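PDB 6WL5: EcmrR transcriptional regulator from Escherichia coli, which probably activates transcription as a multidrug-sensing MerR-family regulator, binding cationic amphiphiles such as cetyl-trimethyl-ammonium through its GyrI-like C-terminal domain. Local coordinates for residues 58-63 against 70-75; 20-25 against 66-71. All blocks are in the same frame, centred on the assembly; numbering follows the deposited sequence.

Contact 1 (58-63 against 70-75). With 16A (cetyl-trimethyl-ammonium), chain E.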
ATOM      1  N   LEU A  58       2.326   3.404   0.773  1.00 14.70           N
ATOM      2  CA  LEU A  58       1.736   4.720   0.773  1.00 16.06           C
ATOM      3  C   LEU A  58       2.378   5.550  -0.328  1.00 15.93           C
ATOM      4  O   LEU A  58       3.613   5.697  -0.373  1.00 16.19           O
ATOM      5  CB  LEU A  58       1.973   5.379   2.125  1.00 16.61           C
ATOM      6  CG  LEU A  58       1.304   4.707   3.334  1.00 19.48           C
ATOM      7  CD1 LEU A  58       1.682   5.378   4.624  1.00 19.75           C
ATOM      8  CD2 LEU A  58      -0.172   4.725   3.104  1.00 23.47           C
ATOM      9  N   TYR A  59       1.541   6.137  -1.177  1.00 13.94           N
ATOM     10  CA  TYR A  59       1.989   7.075  -2.208  1.00 14.94           C
ATOM     11  C   TYR A  59       1.769   8.507  -1.725  1.00 15.21           C
ATOM     12  O   TYR A  59       0.636   8.981  -1.706  1.00 17.62           O
ATOM     13  CB  TYR A  59       1.218   6.807  -3.498  1.00 15.19           C
ATOM     14  CG  TYR A  59       1.736   5.543  -4.194  1.00 16.08           C
ATOM     15  CD1 TYR A  59       2.786   5.589  -5.096  1.00 15.28           C
ATOM     16  CD2 TYR A  59       1.173   4.289  -3.930  1.00 15.68           C
ATOM     17  CE1 TYR A  59       3.285   4.441  -5.689  1.00 15.47           C
ATOM     18  CE2 TYR A  59       1.655   3.133  -4.535  1.00 16.00           C
ATOM     19  CZ  TYR A  59       2.702   3.211  -5.434  1.00 14.46           C
ATOM     20  OH  TYR A  59       3.172   2.068  -6.085  1.00 17.18           O
ATOM     21  N   HIS A  60       2.855   9.188  -1.354  1.00 16.49           N
ATOM     22  CA  HIS A  60       2.804  10.480  -0.673  1.00 16.36           C
ATOM     23  C   HIS A  60       2.871  11.682  -1.600  1.00 17.28           C
ATOM     24  O   HIS A  60       2.727  12.823  -1.121  1.00 20.16           O
ATOM     25  CB  HIS A  60       3.951  10.556   0.337  1.00 18.34           C
ATOM     26  CG  HIS A  60       3.775   9.650   1.519  1.00 18.10           C
ATOM     27  ND1 HIS A  60       2.660   9.698   2.330  1.00 20.64           N
ATOM     28  CD2 HIS A  60       4.589   8.708   2.055  1.00 19.32           C
ATOM     29  CE1 HIS A  60       2.791   8.829   3.313  1.00 19.14           C
ATOM     30  NE2 HIS A  60       3.958   8.221   3.178  1.00 19.18           N
ATOM     31  N   ASP A  61       3.008  11.481  -2.904  1.00 16.95           N
ATOM     32  CA  ASP A  61       3.081  12.628  -3.793  1.00 17.47           C
ATOM     33  C   ASP A  61       1.765  13.388  -3.787  1.00 20.47           C
ATOM     34  O   ASP A  61       0.705  12.839  -3.512  1.00 21.75           O
ATOM     35  CB  ASP A  61       3.444  12.186  -5.200  1.00 19.68           C
ATOM     36  CG  ASP A  61       4.935  11.915  -5.340  1.00 19.62           C
ATOM     37  OD1 ASP A  61       5.731  12.822  -5.017  1.00 21.68           O
ATOM     38  OD2 ASP A  61       5.292  10.789  -5.735  1.00 19.22           O
ATOM     39  N   LYS A  62       1.852  14.672  -4.071  1.00 22.68           N
ATOM     40  CA  LYS A  62       0.684  15.535  -4.059  1.00 24.72           C
ATOM     41  C   LYS A  62      -0.009  15.600  -5.397  1.00 21.74           C
ATOM     42  O   LYS A  62      -0.904  16.423  -5.574  1.00 26.14           O
ATOM     43  CB  LYS A  62       1.103  16.953  -3.641  1.00 34.59           C
ATOM     44  CG  LYS A  62       1.628  17.042  -2.189  1.00 43.59           C
ATOM     45  CD  LYS A  62       0.816  16.153  -1.241  1.00 45.30           C
ATOM     46  CE  LYS A  62       1.543  15.819   0.067  1.00 52.26           C
ATOM     47  NZ  LYS A  62       2.012  17.020   0.805  1.00 53.89           N
ATOM     48  N   GLU A  63       0.504  14.904  -6.389  1.00 19.94           N
ATOM     49  CA  GLU A  63      -0.135  14.788  -7.682  1.00 20.61           C
ATOM     50  C   GLU A  63       0.157  13.380  -8.190  1.00 20.23           C
ATOM     51  O   GLU A  63       0.997  12.640  -7.651  1.00 20.62           O
ATOM     52  CB  GLU A  63       0.408  15.815  -8.680  1.00 20.72           C
ATOM     53  CG  GLU A  63       1.832  15.557  -9.092  1.00 20.15           C
ATOM     54  CD  GLU A  63       2.342  16.525 -10.099  1.00 24.17           C
ATOM     55  OE1 GLU A  63       1.553  17.422 -10.483  1.00 25.89           O
ATOM     56  OE2 GLU A  63       3.531  16.393 -10.460  1.00 25.40           O
ATOM     57  N   ASP A  70       7.517   9.536  -4.351  1.00 17.11           N
ATOM     58  CA  ASP A  70       7.689   9.496  -2.900  1.00 17.86           C
ATOM     59  C   ASP A  70       6.796   8.383  -2.360  1.00 16.79           C
ATOM     60  O   ASP A  70       5.567   8.529  -2.304  1.00 18.03           O
ATOM     61  CB  ASP A  70       7.326  10.856  -2.298  1.00 19.86           C
ATOM     62  CG  ASP A  70       7.627  10.959  -0.807  1.00 21.24           C
ATOM     63  OD1 ASP A  70       7.963   9.947  -0.137  1.00 22.67           O
ATOM     64  OD2 ASP A  70       7.491  12.099  -0.300  1.00 24.02           O
ATOM     65  N   VAL A  71       7.420   7.250  -1.971  1.00 16.59           N
ATOM     66  CA  VAL A  71       6.690   6.064  -1.573  1.00 16.37           C
ATOM     67  C   VAL A  71       7.179   5.598  -0.220  1.00 17.31           C
ATOM     68  O   VAL A  71       8.341   5.783   0.130  1.00 19.21           O
ATOM     69  CB  VAL A  71       6.865   4.939  -2.620  1.00 18.62           C
ATOM     70  CG1 VAL A  71       6.189   5.353  -3.914  1.00 19.51           C
ATOM     71  CG2 VAL A  71       8.350   4.509  -2.810  1.00 21.08           C
ATOM     72  N   GLU A  72       6.286   4.964   0.536  1.00 16.88           N
ATOM     73  CA  GLU A  72       6.613   4.426   1.852  1.00 17.83           C
ATOM     74  C   GLU A  72       6.067   3.006   1.951  1.00 17.63           C
ATOM     75  O   GLU A  72       4.849   2.794   1.924  1.00 18.33           O
ATOM     76  CB  GLU A  72       6.068   5.331   2.955  1.00 17.94           C
ATOM     77  CG  GLU A  72       6.506   4.932   4.342  1.00 19.72           C
ATOM     78  CD  GLU A  72       6.195   6.005   5.370  1.00 21.61           C
ATOM     79  OE1 GLU A  72       5.134   6.643   5.208  1.00 20.87           O
ATOM     80  OE2 GLU A  72       6.995   6.194   6.330  1.00 24.62           O
ATOM     81  N   PHE A  73       6.975   2.034   2.032  1.00 16.88           N
ATOM     82  CA  PHE A  73       6.574   0.657   2.191  1.00 16.36           C
ATOM     83  C   PHE A  73       6.239   0.395   3.645  1.00 16.75           C
ATOM     84  O   PHE A  73       7.050   0.701   4.536  1.00 19.06           O
ATOM     85  CB  PHE A  73       7.693  -0.289   1.799  1.00 17.87           C
ATOM     86  CG  PHE A  73       7.324  -1.698   1.983  1.00 17.34           C
ATOM     87  CD1 PHE A  73       6.433  -2.298   1.127  1.00 19.73           C
ATOM     88  CD2 PHE A  73       7.791  -2.404   3.073  1.00 20.03           C
ATOM     89  CE1 PHE A  73       6.085  -3.625   1.296  1.00 22.15           C
ATOM     90  CE2 PHE A  73       7.471  -3.746   3.243  1.00 21.92           C
ATOM     91  CZ  PHE A  73       6.602  -4.347   2.357  1.00 24.01           C
ATOM     92  N   CYS A  74       5.107  -0.256   3.874  1.00 17.08           N
ATOM     93  CA  CYS A  74       4.617  -0.564   5.214  1.00 18.22           C
ATOM     94  C   CYS A  74       4.159  -2.009   5.340  1.00 17.75           C
ATOM     95  O   CYS A  74       3.549  -2.569   4.438  1.00 18.27           O
ATOM     96  CB  CYS A  74       3.412   0.319   5.548  1.00 19.63           C
ATOM     97  SG  CYS A  74       3.704   2.089   5.503  1.00 19.42           S
ATOM     98  N   GLU A  75       4.450  -2.614   6.477  1.00 18.84           N
ATOM     99  CA  GLU A  75       3.957  -3.944   6.754  1.00 18.79           C
ATOM    100  C   GLU A  75       3.492  -3.986   8.195  1.00 20.37           C
ATOM    101  O   GLU A  75       4.235  -3.631   9.112  1.00 20.22           O
ATOM    102  CB  GLU A  75       5.067  -4.967   6.453  1.00 21.64           C
ATOM    103  CG  GLU A  75       4.607  -6.389   6.408  1.00 26.28           C
ATOM    104  CD  GLU A  75       5.432  -7.276   5.473  1.00 27.36           C
ATOM    105  OE1 GLU A  75       4.927  -8.384   5.194  1.00 27.49           O
ATOM    106  OE2 GLU A  75       6.592  -6.909   5.074  1.00 31.10           O
TER
HETATM  107  C1  16A E 301      -8.531  16.664  -7.504  1.00 57.41           C
HETATM  108  C2  16A E 301      -7.292  15.809  -7.284  1.00 55.90           C
HETATM  109  C3  16A E 301      -6.753  15.245  -8.596  1.00 52.23           C
HETATM  110  C4  16A E 301      -5.920  13.970  -8.433  1.00 52.16           C
HETATM  111  C5  16A E 301      -5.251  13.780  -7.068  1.00 49.69           C
HETATM  112  C6  16A E 301      -4.219  12.661  -7.140  1.00 45.52           C
HETATM  113  C7  16A E 301      -3.202  12.645  -6.013  1.00 42.69           C
HETATM  114  C8  16A E 301      -2.119  11.632  -6.365  1.00 42.81           C
HETATM  115  C9  16A E 301      -1.913  10.657  -5.238  1.00 36.15           C
HETATM  116  C10 16A E 301      -0.457  10.228  -5.051  1.00 35.09           C
HETATM  117  C11 16A E 301       0.227   9.624  -6.271  1.00 31.28           C
HETATM  118  C12 16A E 301      -0.323   8.263  -6.679  1.00 30.28           C
HETATM  119  C13 16A E 301       0.730   7.554  -7.533  1.00 30.72           C
HETATM  120  C14 16A E 301       0.376   6.087  -7.683  1.00 31.80           C
HETATM  121  C15 16A E 301       1.275   5.405  -8.700  1.00 28.58           C
HETATM  122  C16 16A E 301       1.018   3.927  -8.621  1.00 26.98           C
HETATM  123  N1  16A E 301       1.681   3.174  -9.698  1.00 23.59           N
HETATM  124  C17 16A E 301       3.121   3.469  -9.818  1.00 26.84           C
HETATM  125  C18 16A E 301       1.462   1.772  -9.309  1.00 23.07           C
HETATM  126  C19 16A E 301       0.965   3.352 -10.963  1.00 24.39           C
HETATM  127  O   HOH W   1       3.690   8.942  -4.349  1.00 16.68           O
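His60 and Glu72 meet through their side chains: NE2 of His60 donates to OE1 of Glu72 over 2.8 Å, nearly in the imidazole plane, while the carboxylate receives it on its anti side, 34° out of its own plane. Glu72 sets its CG anti to the backbone N (chi1 -173°) and runs on extended to the carboxylate. Ring and carboxylate planes are turned 67° apart. On the sheet face that carries Glu72, Leu58 runs alongside it, and Leu58 CD1 rests 4.0 Å from Cys74 SG. The other face of the sheet carries Tyr59 and Val71, side by side, with Tyr59 CE1 3.5 Å from Val71 CG1. One face of the Tyr59 ring is covered by the cetyl chain, whose C14 lies 3.6 Å from Tyr59 CD1, offset toward the rim.

Behind these side chains the backbones pair antiparallel. Leu58 and Glu72 exchange two hydrogen bonds, and His60 N continues to Asp70 O. Beyond the strand end Asp61 folds back: its OD2 takes the Asp70 N-H at 2.9 Å from above the carboxylate plane, and a water bridges Asp61 N and OD2 to Asp70 O. Outer partners fix the polar ends: Ser130 holds His60 ND1, Gln90 holds Glu72 OE2, and Glu133 bonds the Tyr59 hydroxyl. This is the loop end of the beta hairpin formed by strands 55-59 and 69-77, where Tyr59, Asp61 and Glu63 line a cetyl-trimethyl-ammonium pocket of the GyrI-like domain.

Contact 2 (20-25 against 66-71)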
ATOM      1  N   ARG A  20      10.807   4.724   3.802  1.00 21.84           N
ATOM      2  CA  ARG A  20      10.369   5.708   2.827  1.00 22.44           C
ATOM      3  C   ARG A  20      11.500   6.028   1.859  1.00 21.37           C
ATOM      4  O   ARG A  20      12.679   6.072   2.248  1.00 24.05           O
ATOM      5  CB  ARG A  20       9.912   6.982   3.543  1.00 22.56           C
ATOM      6  CG  ARG A  20       9.235   7.968   2.634  1.00 21.68           C
ATOM      7  CD  ARG A  20       8.386   8.912   3.459  1.00 22.71           C
ATOM      8  NE  ARG A  20       7.829   9.995   2.661  1.00 21.98           N
ATOM      9  CZ  ARG A  20       7.023  10.905   3.165  1.00 22.45           C
ATOM     10  NH1 ARG A  20       6.686  10.826   4.457  1.00 26.71           N
ATOM     11  NH2 ARG A  20       6.532  11.878   2.406  1.00 24.37           N
ATOM     12  N   PHE A  21      11.129   6.235   0.601  1.00 22.15           N
ATOM     13  CA  PHE A  21      12.069   6.323  -0.507  1.00 22.93           C
ATOM     14  C   PHE A  21      11.561   7.334  -1.538  1.00 20.59           C
ATOM     15  O   PHE A  21      10.356   7.481  -1.722  1.00 20.17           O
ATOM     16  CB  PHE A  21      12.169   5.019  -1.341  1.00 25.49           C
ATOM     17  CG  PHE A  21      12.485   3.776  -0.585  1.00 26.34           C
ATOM     18  CD1 PHE A  21      13.800   3.389  -0.427  1.00 28.89           C
ATOM     19  CD2 PHE A  21      11.481   2.929  -0.142  1.00 26.02           C
ATOM     20  CE1 PHE A  21      14.130   2.218   0.225  1.00 29.10           C
ATOM     21  CE2 PHE A  21      11.808   1.734   0.491  1.00 25.69           C
ATOM     22  CZ  PHE A  21      13.129   1.392   0.688  1.00 27.33           C
ATOM     23  N   ILE A  22      12.483   7.953  -2.275  1.00 21.58           N
ATOM     24  CA  ILE A  22      12.201   8.544  -3.582  1.00 21.62           C
ATOM     25  C   ILE A  22      12.686   7.555  -4.637  1.00 19.68           C
ATOM     26  O   ILE A  22      13.896   7.284  -4.721  1.00 22.79           O
ATOM     27  CB  ILE A  22      12.941   9.877  -3.784  1.00 24.24           C
ATOM     28  CG1 ILE A  22      12.650  10.890  -2.684  1.00 28.74           C
ATOM     29  CG2 ILE A  22      12.589  10.463  -5.148  1.00 26.89           C
ATOM     30  CD1 ILE A  22      11.180  11.217  -2.594  1.00 28.61           C
ATOM     31  N   VAL A  23      11.775   7.065  -5.476  1.00 20.28           N
ATOM     32  CA  VAL A  23      12.118   5.993  -6.407  1.00 19.67           C
ATOM     33  C   VAL A  23      12.021   6.413  -7.872  1.00 19.28           C
ATOM     34  O   VAL A  23      11.109   7.165  -8.255  1.00 19.72           O
ATOM     35  CB  VAL A  23      11.283   4.722  -6.142  1.00 18.77           C
ATOM     36  CG1 VAL A  23      11.560   4.196  -4.753  1.00 20.95           C
ATOM     37  CG2 VAL A  23       9.792   4.987  -6.377  1.00 19.74           C
ATOM     38  N   PRO A  24      12.943   5.945  -8.729  1.00 19.39           N
ATOM     39  CA  PRO A  24      12.875   6.350 -10.136  1.00 20.12           C
ATOM     40  C   PRO A  24      11.619   5.885 -10.839  1.00 18.65           C
ATOM     41  O   PRO A  24      11.117   6.577 -11.733  1.00 20.95           O
ATOM     42  CB  PRO A  24      14.129   5.720 -10.762  1.00 23.88           C
ATOM     43  CG  PRO A  24      14.995   5.333  -9.664  1.00 25.03           C
ATOM     44  CD  PRO A  24      14.222   5.288  -8.403  1.00 19.74           C
ATOM     45  N   ASP A  25      11.158   4.690 -10.503  1.00 18.70           N
ATOM     46  CA  ASP A  25      10.006   4.049 -11.119  1.00 18.45           C
ATOM     47  C   ASP A  25       9.607   2.866 -10.234  1.00 15.06           C
ATOM     48  O   ASP A  25      10.275   2.526  -9.252  1.00 16.85           O
ATOM     49  CB  ASP A  25      10.290   3.641 -12.565  1.00 18.90           C
ATOM     50  CG  ASP A  25      11.545   2.808 -12.705  1.00 19.55           C
ATOM     51  OD1 ASP A  25      11.829   1.898 -11.891  1.00 18.81           O
ATOM     52  OD2 ASP A  25      12.306   3.107 -13.652  1.00 29.20           O
ATOM     53  N   GLU A  66       4.347   8.698 -11.999  1.00 20.22           N
ATOM     54  CA  GLU A  66       4.853   7.340 -12.173  1.00 20.13           C
ATOM     55  C   GLU A  66       6.365   7.241 -12.062  1.00 18.46           C
ATOM     56  O   GLU A  66       6.886   6.128 -11.985  1.00 22.11           O
ATOM     57  CB  GLU A  66       4.370   6.784 -13.523  1.00 22.07           C
ATOM     58  CG  GLU A  66       2.865   6.510 -13.456  1.00 23.36           C
ATOM     59  CD  GLU A  66       2.216   5.884 -14.705  1.00 23.95           C
ATOM     60  OE1 GLU A  66       2.904   5.441 -15.617  1.00 24.68           O
ATOM     61  OE2 GLU A  66       0.970   5.788 -14.758  1.00 25.60           O
ATOM     62  N   LYS A  67       7.088   8.360 -12.091  1.00 18.52           N
ATOM     63  CA  LYS A  67       8.538   8.384 -11.952  1.00 21.09           C
ATOM     64  C   LYS A  67       8.923   9.404 -10.893  1.00 19.27           C
ATOM     65  O   LYS A  67       8.200  10.383 -10.645  1.00 21.22           O
ATOM     66  CB  LYS A  67       9.206   8.709 -13.291  1.00 22.24           C
ATOM     67  CG  LYS A  67       8.881   7.735 -14.410  1.00 23.98           C
ATOM     68  CD  LYS A  67       9.881   7.822 -15.559  1.00 25.61           C
ATOM     69  CE  LYS A  67       9.501   6.896 -16.694  1.00 34.05           C
ATOM     70  NZ  LYS A  67      10.047   5.537 -16.390  1.00 38.68           N
ATOM     71  N   ASN A  68      10.031   9.141 -10.217  1.00 20.60           N
ATOM     72  CA  ASN A  68      10.506  10.012  -9.154  1.00 20.73           C
ATOM     73  C   ASN A  68       9.446  10.123  -8.050  1.00 21.24           C
ATOM     74  O   ASN A  68       9.105  11.218  -7.595  1.00 22.20           O
ATOM     75  CB  ASN A  68      10.895  11.397  -9.710  1.00 22.92           C
ATOM     76  CG  ASN A  68      11.738  12.170  -8.756  1.00 30.89           C
ATOM     77  OD1 ASN A  68      12.693  11.634  -8.194  1.00 34.45           O
ATOM     78  ND2 ASN A  68      11.436  13.459  -8.595  1.00 37.69           N
ATOM     79  N   MET A  69       8.925   8.969  -7.611  1.00 18.68           N
ATOM     80  CA  MET A  69       7.813   8.925  -6.667  1.00 18.12           C
ATOM     81  C   MET A  69       8.290   8.868  -5.225  1.00 17.89           C
ATOM     82  O   MET A  69       9.292   8.213  -4.901  1.00 18.79           O
ATOM     83  CB  MET A  69       6.946   7.691  -6.950  1.00 17.96           C
ATOM     84  CG  MET A  69       6.314   7.685  -8.319  1.00 17.60           C
ATOM     85  SD  MET A  69       5.400   6.154  -8.617  1.00 17.77           S
ATOM     86  CE  MET A  69       6.655   4.891  -8.672  1.00 19.14           C
ATOM     87  N   ASP A  70       7.517   9.536  -4.351  1.00 17.11           N
ATOM     88  CA  ASP A  70       7.689   9.496  -2.900  1.00 17.86           C
ATOM     89  C   ASP A  70       6.796   8.383  -2.360  1.00 16.79           C
ATOM     90  O   ASP A  70       5.567   8.529  -2.304  1.00 18.03           O
ATOM     91  CB  ASP A  70       7.326  10.856  -2.298  1.00 19.86           C
ATOM     92  CG  ASP A  70       7.627  10.959  -0.807  1.00 21.24           C
ATOM     93  OD1 ASP A  70       7.963   9.947  -0.137  1.00 22.67           O
ATOM     94  OD2 ASP A  70       7.491  12.099  -0.300  1.00 24.02           O
ATOM     95  N   VAL A  71       7.420   7.250  -1.971  1.00 16.59           N
ATOM     96  CA  VAL A  71       6.690   6.064  -1.573  1.00 16.37           C
ATOM     97  C   VAL A  71       7.179   5.598  -0.220  1.00 17.31           C
ATOM     98  O   VAL A  71       8.341   5.783   0.130  1.00 19.21           O
ATOM     99  CB  VAL A  71       6.865   4.939  -2.620  1.00 18.62           C
ATOM    100  CG1 VAL A  71       6.189   5.353  -3.914  1.00 19.51           C
ATOM    101  CG2 VAL A  71       8.350   4.509  -2.810  1.00 21.08           C
TER
HETATM  102  O   HOH W   2      12.361   4.912 -15.340  1.00 31.64           O
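Phe21 and Val71 form an antiparallel hydrogen-bonded pair, Ile22 and Asp70 the non-hydrogen-bonded pair beside it, and Val23 and Met69 the next hydrogen-bonded one, the short strand axes approaching to 4.8 Å with their directions 163° apart. CA-H groups add to this pairing, as where Ile22 CA comes within 3.2 Å of Met69 O.

On the face of Ile22 and Asp70, Arg20 grips the Asp70 carboxylate side-on. NE reaches OD1 of Asp70 at 2.8 Å on its syn lone pair, and NH2 of Arg20 reaches OD2 of Asp70 at 2.9 Å, on the syn side but tilted out of the carboxylate plane. Two bonds, one to each oxygen, fix the rotation of the group, although the guanidinium and carboxylate planes remain 35° apart. Arg20 gets there with a chain extended from CG to NE. Next to the bridge, Ile22 CD1 packs on Asp70 CB, and Ile22 CG2 touches Asn68 OD1.

The opposite face is apolar. Val23 crosses Val71 at about a right angle, with CG1 of Val23 3.8 Å from CG2 of Val71. The Met69 chain bends at its third torsion (chi3 -67°), which places CE 3.9 Å from Val23 CG2; Met69 also touches the cetyl-trimethyl-ammonium. Tyr29 of helix 26-31 packs on Phe21, Val23 and Val71.

Further along, Asn68 N bonds to Pro24 O at 3.2 Å, from above the carbonyl plane. A water links Asp25 OD2 to Lys67 NZ, while Asp25 OD1 bonds Ser28 at the start of the helix, where Asp25 is the N-cap. Asn68 and Met69 both face Val23, a G1 beta bulge next to the cetyl-trimethyl-ammonium pocket that Met69 helps to line.

How the contacts relate
Strand 69-77 is the element common to both contacts: contact 1 pairs it with 55-59, contact 2 with 7-23, so it sits between these neighbours in one antiparallel sheet. Contact 1 is the more buried, about 8 Å from the chain centre to its own centre, against about 14 Å for contact 2, which has several exposed residues. Asp70 serves both sides, giving backbone groups to one neighbour and its carboxylate to the other. Chemistry follows place: a histidine-carboxylate bond in the more buried contact 1, a salt bridge and a water-linked charge pair in contact 2. The contacts touch where Arg20 packs on His60 and Tyr59 on Met69, and both supply residues to the same detergent pocket.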